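Local coordinates for protein RNA polymerase sigma factor SIGMA-28 (FliA) (Aquifex aeolicus, PDB 1RP3) that probably directs RNA polymerase to flagellar gene promoters as a sigma factor, and is captured here in an inactive conformation bound to the anti-sigma factor FlgM, at residues E16-Y21 with K55-L60; L22-A27 with R67-I72; E208-L213 with S218-L223. All coordinates share one frame; numbering follows the deposited sequence.

Contact 1 of 3, residues E16-Y21 with K55-L60; sequences ELILKY and KAVDNL
Leu17 and Val57 meet at an oblique angle where helix 7-33 packs against the end of helix 42-58, within the all-helical sigma-70 region 2. Both side chains leave their helices toward the opposite segment, and the encounter shows how one branched residue can serve two neighbours at once. The CG1 methyl of Val57, anti to the backbone N (chi1 165°), lies 3.9 Å from Leu17 CD2 and 4.2 Å from Leu17 CB. It thus rests alongside the leucine as well as against its end. Val57 CG2 is the methyl nearer Ile18, its distance to Ile18 CG1 being 4.5 Å, a loose contact. Ile18 leaves its helix across the interface rather than into it, yet its CG1 methylene still comes beside Val57; it also packs on Leu53 and Ile54 of helix 42-58 and on Ile11 of the FlgM chain. The backbones are closest here, with 7.1 Å between the CA atoms of Ile18 and Val57. Beyond the last helical turn Asn59 departs from helical backbone angles, and the chain then sends Leu60 back toward helix 7-33. A salt bridge between Asp58 OD1 and Arg14 NE adds a polar tie between the same two helices at the margin of this apolar patch. Leu17 receives Leu60 on the methyl that also meets Val57: its CD2 lies 4.4 Å from Leu60 CD2.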
loop_
_atom_site.group_PDB
_atom_site.type_symbol
_atom_site.label_atom_id
_atom_site.label_comp_id
_atom_site.label_asym_id
_atom_site.label_seq_id
_atom_site.Cartn_x
_atom_site.Cartn_y
_atom_site.Cartn_z
ATOM N N GLU A 16 23.825 8.454 -6.758
ATOM C CA GLU A 16 23.606 7.286 -7.590
ATOM C C GLU A 16 22.678 6.319 -6.870
ATOM O O GLU A 16 21.814 5.693 -7.484
ATOM C CB GLU A 16 24.933 6.582 -7.894
ATOM C CG GLU A 16 25.867 7.348 -8.835
ATOM C CD GLU A 16 25.245 7.642 -10.191
ATOM O OE1 GLU A 16 24.415 6.824 -10.663
ATOM O OE2 GLU A 16 25.591 8.692 -10.780
ATOM N N LEU A 17 22.863 6.210 -5.557
ATOM C CA LEU A 17 22.057 5.313 -4.734
ATOM C C LEU A 17 20.595 5.807 -4.717
ATOM O O LEU A 17 19.675 5.024 -4.931
ATOM C CB LEU A 17 22.667 5.216 -3.329
ATOM C CG LEU A 17 22.622 3.895 -2.543
ATOM C CD1 LEU A 17 22.935 2.688 -3.425
ATOM C CD2 LEU A 17 23.624 3.972 -1.393
ATOM N N ILE A 18 20.400 7.115 -4.552
ATOM C CA ILE A 18 19.067 7.708 -4.552
ATOM C C ILE A 18 18.419 7.456 -5.905
ATOM O O ILE A 18 17.340 6.871 -5.996
ATOM C CB ILE A 18 19.121 9.235 -4.271
ATOM C CG1 ILE A 18 19.634 9.482 -2.851
ATOM C CG2 ILE A 18 17.745 9.865 -4.425
ATOM C CD1 ILE A 18 19.828 10.951 -2.514
ATOM N N LEU A 19 19.124 7.861 -6.954
ATOM C CA LEU A 19 18.683 7.693 -8.334
ATOM C C LEU A 19 18.290 6.247 -8.600
ATOM O O LEU A 19 17.233 5.983 -9.159
ATOM C CB LEU A 19 19.830 8.080 -9.268
ATOM C CG LEU A 19 19.622 8.917 -10.527
ATOM C CD1 LEU A 19 18.683 10.078 -10.262
ATOM C CD2 LEU A 19 20.996 9.441 -10.978
ATOM N N LYS A 20 19.135 5.320 -8.158
ATOM C CA LYS A 20 18.914 3.893 -8.359
ATOM C C LYS A 20 17.572 3.408 -7.838
ATOM O O LYS A 20 16.912 2.613 -8.494
ATOM C CB LYS A 20 20.044 3.071 -7.718
ATOM C CG LYS A 20 19.869 1.566 -7.867
ATOM C CD LYS A 20 20.986 0.763 -7.200
ATOM C CE LYS A 20 20.783 -0.736 -7.463
ATOM N NZ LYS A 20 21.876 -1.558 -6.868
ATOM N N TYR A 21 17.159 3.918 -6.681
ATOM C CA TYR A 21 15.910 3.497 -6.066
ATOM C C TYR A 21 14.645 4.323 -6.316
ATOM O O TYR A 21 13.572 3.988 -5.809
ATOM C CB TYR A 21 16.137 3.256 -4.579
ATOM C CG TYR A 21 17.022 2.060 -4.334
ATOM C CD1 TYR A 21 16.536 0.770 -4.537
ATOM C CD2 TYR A 21 18.354 2.213 -3.939
ATOM C CE1 TYR A 21 17.353 -0.344 -4.360
ATOM C CE2 TYR A 21 19.183 1.109 -3.753
ATOM C CZ TYR A 21 18.674 -0.171 -3.967
ATOM O OH TYR A 21 19.477 -1.275 -3.774
ATOM N N LYS A 55 16.714 9.538 3.502
ATOM C CA LYS A 55 17.057 9.294 4.895
ATOM C C LYS A 55 17.601 7.887 5.107
ATOM O O LYS A 55 18.566 7.709 5.849
ATOM C CB LYS A 55 15.858 9.544 5.801
ATOM C CG LYS A 55 15.532 11.019 5.954
ATOM C CD LYS A 55 14.315 11.212 6.841
ATOM C CE LYS A 55 14.032 12.684 7.092
ATOM N NZ LYS A 55 12.716 12.860 7.802
ATOM N N ALA A 56 17.009 6.907 4.423
ATOM C CA ALA A 56 17.444 5.515 4.513
ATOM C C ALA A 56 18.849 5.361 3.947
ATOM O O ALA A 56 19.674 4.631 4.495
ATOM C CB ALA A 56 16.474 4.593 3.757
ATOM N N VAL A 57 19.121 6.058 2.850
ATOM C CA VAL A 57 20.434 5.987 2.215
ATOM C C VAL A 57 21.525 6.545 3.132
ATOM O O VAL A 57 22.600 5.964 3.250
ATOM C CB VAL A 57 20.431 6.729 0.860
ATOM C CG1 VAL A 57 21.856 6.990 0.368
ATOM C CG2 VAL A 57 19.679 5.907 -0.154
ATOM N N ASP A 58 21.210 7.630 3.826
ATOM C CA ASP A 58 22.162 8.264 4.720
ATOM C C ASP A 58 22.465 7.435 5.960
ATOM O O ASP A 58 23.610 7.391 6.417
ATOM C CB ASP A 58 21.663 9.657 5.133
ATOM C CG ASP A 58 21.632 10.645 3.973
ATOM O OD1 ASP A 58 22.193 10.339 2.895
ATOM O OD2 ASP A 58 21.047 11.740 4.147
ATOM N N ASN A 59 21.432 6.801 6.511
ATOM C CA ASN A 59 21.570 5.973 7.706
ATOM C C ASN A 59 21.841 4.525 7.311
ATOM O O ASN A 59 21.408 3.594 7.988
ATOM C CB ASN A 59 20.301 6.069 8.579
ATOM N N LEU A 60 22.569 4.346 6.215
ATOM C CA LEU A 60 22.898 3.021 5.707
ATOM C C LEU A 60 24.374 2.696 5.969
ATOM O O LEU A 60 25.232 3.587 5.946
ATOM C CB LEU A 60 22.607 2.971 4.205
ATOM C CG LEU A 60 22.209 1.648 3.554
ATOM C CD1 LEU A 60 20.961 1.116 4.216
ATOM C CD2 LEU A 60 21.969 1.847 2.071
#

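Contact 2 of 3, residues L22-A27 with R67-I72; sequences LPLVKA and RAEAYI
Leu24 carries this contact, reaching across from helix 7-33 to touch Glu69 and Ile72 of helix 66-85 with a single methyl group. It has by far the most surface buried, and its CB is directed at the opposite helix. With CG anti to the backbone N (chi1 -177°), the side chain extends outward and brings CD2 up to both partners. Ile72 receives it through CG2, 4.4 Å from Leu24 CD2. Glu69 contributes its aliphatic stem: its CG lies 4.5 Å from the same methyl, while the carboxylate stays farther off, so a charged residue supplies an apolar edge. Side chains from both helices fill the gap between well-separated backbones, for the CA atoms of Leu24 and Ile72, the nearest pair, are 9.0 Å apart. Ile72 is buried further by Leu53 and Ala56 of helix 42-58, a third helix. Helix 7-33 is kinked at Pro23 and Leu24, neither of whose backbone N atoms is bonded to the preceding turn; the proline has no N-H to give. The FlgM chain packs on Leu22 and Lys26, on either side of Pro23 in the sequence. Helices brought together by such apolar side chains make up the compact helical domain of sigma-70 region 2.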
loop_
_atom_site.group_PDB
_atom_site.type_symbol
_atom_site.label_atom_id
_atom_site.label_comp_id
_atom_site.label_asym_id
_atom_site.label_seq_id
_atom_site.Cartn_x
_atom_site.Cartn_y
_atom_site.Cartn_z
ATOM N N LEU A 22 14.752 5.401 -7.087
ATOM C CA LEU A 22 13.566 6.193 -7.417
ATOM C C LEU A 22 12.439 5.310 -8.053
ATOM O O LEU A 22 11.256 5.527 -7.803
ATOM C CB LEU A 22 13.933 7.356 -8.346
ATOM C CG LEU A 22 14.239 8.770 -7.819
ATOM C CD1 LEU A 22 13.574 9.032 -6.485
ATOM C CD2 LEU A 22 15.712 8.962 -7.696
ATOM N N PRO A 23 12.793 4.333 -8.914
ATOM C CA PRO A 23 11.744 3.490 -9.507
ATOM C C PRO A 23 11.005 2.711 -8.429
ATOM O O PRO A 23 9.816 2.418 -8.566
ATOM C CB PRO A 23 12.534 2.537 -10.404
ATOM C CG PRO A 23 13.684 3.369 -10.824
ATOM C CD PRO A 23 14.094 4.054 -9.547
ATOM N N LEU A 24 11.726 2.375 -7.360
ATOM C CA LEU A 24 11.146 1.656 -6.238
ATOM C C LEU A 24 10.100 2.535 -5.532
ATOM O O LEU A 24 9.018 2.058 -5.190
ATOM C CB LEU A 24 12.237 1.193 -5.269
ATOM C CG LEU A 24 11.746 0.370 -4.080
ATOM C CD1 LEU A 24 10.899 -0.819 -4.548
ATOM C CD2 LEU A 24 12.936 -0.101 -3.268
ATOM N N VAL A 25 10.394 3.820 -5.357
ATOM C CA VAL A 25 9.433 4.719 -4.731
ATOM C C VAL A 25 8.150 4.816 -5.576
ATOM O O VAL A 25 7.038 4.897 -5.039
ATOM C CB VAL A 25 10.004 6.137 -4.567
ATOM C CG1 VAL A 25 8.954 7.047 -3.943
ATOM C CG2 VAL A 25 11.280 6.118 -3.711
ATOM N N LYS A 26 8.313 4.799 -6.898
ATOM C CA LYS A 26 7.191 4.897 -7.823
ATOM C C LYS A 26 6.333 3.655 -7.651
ATOM O O LYS A 26 5.125 3.747 -7.439
ATOM C CB LYS A 26 7.713 4.957 -9.264
ATOM C CG LYS A 26 6.840 5.663 -10.292
ATOM C CD LYS A 26 5.385 5.313 -10.196
ATOM C CE LYS A 26 4.684 5.417 -11.542
ATOM N NZ LYS A 26 5.061 4.302 -12.479
ATOM N N ALA A 27 6.976 2.493 -7.711
ATOM C CA ALA A 27 6.287 1.219 -7.587
ATOM C C ALA A 27 5.474 1.095 -6.296
ATOM O O ALA A 27 4.312 0.683 -6.313
ATOM C CB ALA A 27 7.278 0.113 -7.696
ATOM N N ARG A 67 19.848 -6.657 1.502
ATOM C CA ARG A 67 19.484 -6.161 2.824
ATOM C C ARG A 67 19.332 -4.655 2.799
ATOM O O ARG A 67 18.465 -4.107 3.470
ATOM C CB ARG A 67 20.514 -6.577 3.876
ATOM C CG ARG A 67 20.310 -7.993 4.388
ATOM C CD ARG A 67 21.275 -8.315 5.516
ATOM N NE ARG A 67 21.067 -9.650 6.070
ATOM C CZ ARG A 67 21.778 -10.167 7.069
ATOM N NH1 ARG A 67 22.756 -9.472 7.628
ATOM N NH2 ARG A 67 21.474 -11.363 7.550
ATOM N N ALA A 68 20.162 -3.990 2.003
ATOM C CA ALA A 68 20.090 -2.536 1.871
ATOM C C ALA A 68 18.753 -2.187 1.214
ATOM O O ALA A 68 18.028 -1.311 1.685
ATOM C CB ALA A 68 21.246 -2.016 1.023
ATOM N N GLU A 69 18.403 -2.954 0.184
ATOM C CA GLU A 69 17.170 -2.756 -0.548
ATOM C C GLU A 69 15.944 -2.981 0.328
ATOM O O GLU A 69 15.014 -2.180 0.304
ATOM C CB GLU A 69 17.128 -3.666 -1.768
ATOM C CG GLU A 69 15.963 -3.376 -2.705
ATOM C CD GLU A 69 15.874 -4.355 -3.863
ATOM O OE1 GLU A 69 16.941 -4.823 -4.332
ATOM O OE2 GLU A 69 14.730 -4.649 -4.299
ATOM N N ALA A 70 15.948 -4.055 1.110
ATOM C CA ALA A 70 14.826 -4.365 2.000
ATOM C C ALA A 70 14.658 -3.246 3.026
ATOM O O ALA A 70 13.537 -2.857 3.373
ATOM C CB ALA A 70 15.044 -5.701 2.683
ATOM N N TYR A 71 15.776 -2.672 3.445
ATOM C CA TYR A 71 15.716 -1.579 4.397
ATOM C C TYR A 71 15.155 -0.324 3.710
ATOM O O TYR A 71 14.298 0.370 4.267
ATOM C CB TYR A 71 17.103 -1.289 4.987
ATOM C CG TYR A 71 17.085 -0.164 5.998
ATOM C CD1 TYR A 71 16.407 -0.317 7.208
ATOM C CD2 TYR A 71 17.711 1.061 5.735
ATOM C CE1 TYR A 71 16.337 0.701 8.130
ATOM C CE2 TYR A 71 17.652 2.101 6.655
ATOM C CZ TYR A 71 16.956 1.910 7.857
ATOM O OH TYR A 71 16.856 2.930 8.788
ATOM N N ILE A 72 15.673 -0.026 2.517
ATOM C CA ILE A 72 15.240 1.132 1.726
ATOM C C ILE A 72 13.726 1.039 1.541
ATOM O O ILE A 72 12.994 1.991 1.795
ATOM C CB ILE A 72 15.868 1.144 0.286
ATOM C CG1 ILE A 72 17.403 1.116 0.309
ATOM C CG2 ILE A 72 15.332 2.321 -0.504
ATOM C CD1 ILE A 72 18.027 2.225 1.037
#

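Contact 3 of 3, residues E208-L213 with S218-L223; sequences EVAKIL and SRVSQL
Val220 presses both of its methyls onto the helix before it, CG1 against Val209, and CG2 mainly against Ala210 while still near Val209 CG1. The torsion of Val220 explains this arrangement: CG1 stands anti to the backbone N (chi1 171°) and CG2 anti to the carbonyl carbon, so that the two branches spread over neighbouring residues. CG1 lies 3.7 Å from Val209 CG1 and 4.0 Å from Val209 CB. Val209 adopts nearly the same conformation (chi1 173°), and the two valines pass each other at a slant. On the other branch, Val220 CG2 settles on the backbone of Ala210, 3.8 Å from its CA and 3.9 Å from its N. The small alanine side chain plays the lesser part, its CB being 4.2 Å from Val220 CG2, and the helices come close: the CA atoms of Ala210 and Val220 are 6.1 Å apart. Val209 is also packed by Leu198 and Ile199 of helix 190-201, which extends the apolar core to a third helix. Away from this core, Lys211 curls back to Glu208 one turn earlier, its NZ forming a salt bridge of 3.2 Å with Glu208 OE1 on the syn side of the carboxylate, 18° out of its plane. On helix 217-236 the guanidinium of Arg219 has Leu223 CD2 over one face, toward the rim. Ser218 OG is hydrogen-bonded to Asp118 OD1, and Ser221 O accepts a bond from Asn140 ND2, so this helix is also joined to the region 3 part of the chain. Two helices meeting through small and branched apolar residues across a short turn form the helix-turn-helix of sigma-70 region 4, whose second helix in this family is the one that recognises promoter DNA.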
loop_
_atom_site.group_PDB
_atom_site.type_symbol
_atom_site.label_atom_id
_atom_site.label_comp_id
_atom_site.label_asym_id
_atom_site.label_seq_id
_atom_site.Cartn_x
_atom_site.Cartn_y
_atom_site.Cartn_z
ATOM N N GLU A 208 -11.972 -3.804 -9.396
ATOM C CA GLU A 208 -11.725 -4.952 -10.254
ATOM C C GLU A 208 -12.209 -6.223 -9.587
ATOM O O GLU A 208 -12.701 -7.139 -10.245
ATOM C CB GLU A 208 -10.238 -5.077 -10.569
ATOM C CG GLU A 208 -9.636 -3.830 -11.190
ATOM C CD GLU A 208 -10.393 -3.347 -12.426
ATOM O OE1 GLU A 208 -10.803 -4.182 -13.258
ATOM O OE2 GLU A 208 -10.574 -2.118 -12.573
ATOM N N VAL A 209 -12.079 -6.278 -8.269
ATOM C CA VAL A 209 -12.509 -7.449 -7.530
ATOM C C VAL A 209 -14.023 -7.576 -7.638
ATOM O O VAL A 209 -14.551 -8.680 -7.745
ATOM C CB VAL A 209 -12.048 -7.368 -6.074
ATOM C CG1 VAL A 209 -12.632 -8.506 -5.270
ATOM C CG2 VAL A 209 -10.520 -7.421 -6.021
ATOM N N ALA A 210 -14.709 -6.436 -7.683
ATOM C CA ALA A 210 -16.166 -6.408 -7.804
ATOM C C ALA A 210 -16.643 -7.048 -9.113
ATOM O O ALA A 210 -17.657 -7.739 -9.141
ATOM C CB ALA A 210 -16.679 -4.970 -7.703
ATOM N N LYS A 211 -15.897 -6.812 -10.187
ATOM C CA LYS A 211 -16.221 -7.359 -11.499
ATOM C C LYS A 211 -16.005 -8.872 -11.522
ATOM O O LYS A 211 -16.822 -9.619 -12.066
ATOM C CB LYS A 211 -15.375 -6.670 -12.576
ATOM C CG LYS A 211 -15.668 -5.175 -12.708
ATOM C CD LYS A 211 -14.532 -4.380 -13.356
ATOM C CE LYS A 211 -14.296 -4.744 -14.818
ATOM N NZ LYS A 211 -13.216 -3.891 -15.402
ATOM N N ILE A 212 -14.926 -9.319 -10.888
ATOM C CA ILE A 212 -14.603 -10.738 -10.828
ATOM C C ILE A 212 -15.665 -11.495 -10.037
ATOM O O ILE A 212 -16.194 -12.495 -10.516
ATOM C CB ILE A 212 -13.200 -10.975 -10.192
ATOM C CG1 ILE A 212 -12.126 -10.262 -11.007
ATOM C CG2 ILE A 212 -12.868 -12.446 -10.159
ATOM C CD1 ILE A 212 -10.768 -10.291 -10.367
ATOM N N LEU A 213 -15.990 -11.017 -8.839
ATOM C CA LEU A 213 -16.984 -11.693 -8.003
ATOM C C LEU A 213 -18.450 -11.412 -8.368
ATOM O O LEU A 213 -19.376 -11.937 -7.729
ATOM C CB LEU A 213 -16.721 -11.416 -6.520
ATOM C CG LEU A 213 -15.333 -11.859 -6.039
ATOM C CD1 LEU A 213 -15.211 -11.666 -4.532
ATOM C CD2 LEU A 213 -15.087 -13.319 -6.411
ATOM N N SER A 218 -19.439 -1.824 -2.885
ATOM C CA SER A 218 -19.805 -1.721 -1.474
ATOM C C SER A 218 -19.655 -3.068 -0.762
ATOM O O SER A 218 -19.187 -3.131 0.376
ATOM C CB SER A 218 -21.238 -1.233 -1.340
ATOM O OG SER A 218 -21.386 -0.003 -2.018
ATOM N N ARG A 219 -20.036 -4.143 -1.448
ATOM C CA ARG A 219 -19.932 -5.484 -0.893
ATOM C C ARG A 219 -18.475 -5.917 -0.731
ATOM O O ARG A 219 -18.098 -6.466 0.310
ATOM C CB ARG A 219 -20.684 -6.485 -1.774
ATOM C CG ARG A 219 -20.502 -7.948 -1.384
ATOM C CD ARG A 219 -20.923 -8.206 0.052
ATOM N NE ARG A 219 -20.735 -9.609 0.405
ATOM C CZ ARG A 219 -21.126 -10.160 1.551
ATOM N NH1 ARG A 219 -21.736 -9.425 2.476
ATOM N NH2 ARG A 219 -20.904 -11.452 1.766
ATOM N N VAL A 220 -17.662 -5.694 -1.762
ATOM C CA VAL A 220 -16.257 -6.072 -1.694
ATOM C C VAL A 220 -15.561 -5.278 -0.594
ATOM O O VAL A 220 -14.724 -5.807 0.130
ATOM C CB VAL A 220 -15.537 -5.878 -3.047
ATOM C CG1 VAL A 220 -14.030 -6.074 -2.886
ATOM C CG2 VAL A 220 -16.058 -6.876 -4.049
ATOM N N SER A 221 -16.002 -4.039 -0.406
ATOM C CA SER A 221 -15.442 -3.167 0.616
ATOM C C SER A 221 -15.739 -3.604 2.045
ATOM O O SER A 221 -14.845 -3.555 2.894
ATOM C CB SER A 221 -15.876 -1.722 0.388
ATOM O OG SER A 221 -15.243 -1.223 -0.780
ATOM N N GLN A 222 -16.972 -4.033 2.322
ATOM C CA GLN A 222 -17.300 -4.486 3.679
ATOM C C GLN A 222 -16.522 -5.769 3.983
ATOM O O GLN A 222 -16.033 -5.963 5.090
ATOM C CB GLN A 222 -18.805 -4.710 3.875
ATOM C CG GLN A 222 -19.343 -6.016 3.309
ATOM C CD GLN A 222 -20.667 -6.419 3.934
ATOM O OE1 GLN A 222 -20.794 -6.461 5.164
ATOM N NE2 GLN A 222 -21.665 -6.715 3.092
ATOM N N LEU A 223 -16.382 -6.626 2.976
ATOM C CA LEU A 223 -15.639 -7.866 3.125
ATOM C C LEU A 223 -14.145 -7.603 3.385
ATOM O O LEU A 223 -13.518 -8.315 4.170
ATOM C CB LEU A 223 -15.833 -8.745 1.889
ATOM C CG LEU A 223 -17.192 -9.457 1.770
ATOM C CD1 LEU A 223 -17.294 -10.237 0.455
ATOM C CD2 LEU A 223 -17.399 -10.398 2.953
#

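How the contacts relate
Contacts 1 and 2 belong to one helical unit, with centres 9 Å apart and segments that alternate along the chain. Both draw on helix 7-33, which meets helix 42-58 in one and helix 66-85 in the other. They also touch directly: Leu60 CD1 lies 3.6 Å from Tyr71 CD2, and Tyr21 CE1 is 3.7 Å from Glu69 CG. Contact 3 stands apart, in region 4 on the opposite side of the chain's centre, its centre about 38 Å from that of contact 1 and 30 Å from that of contact 2. Residues of all three segment pairs nevertheless pack against the FlgM chain, consistent with an inhibitor that holds widely separated parts of the sigma factor.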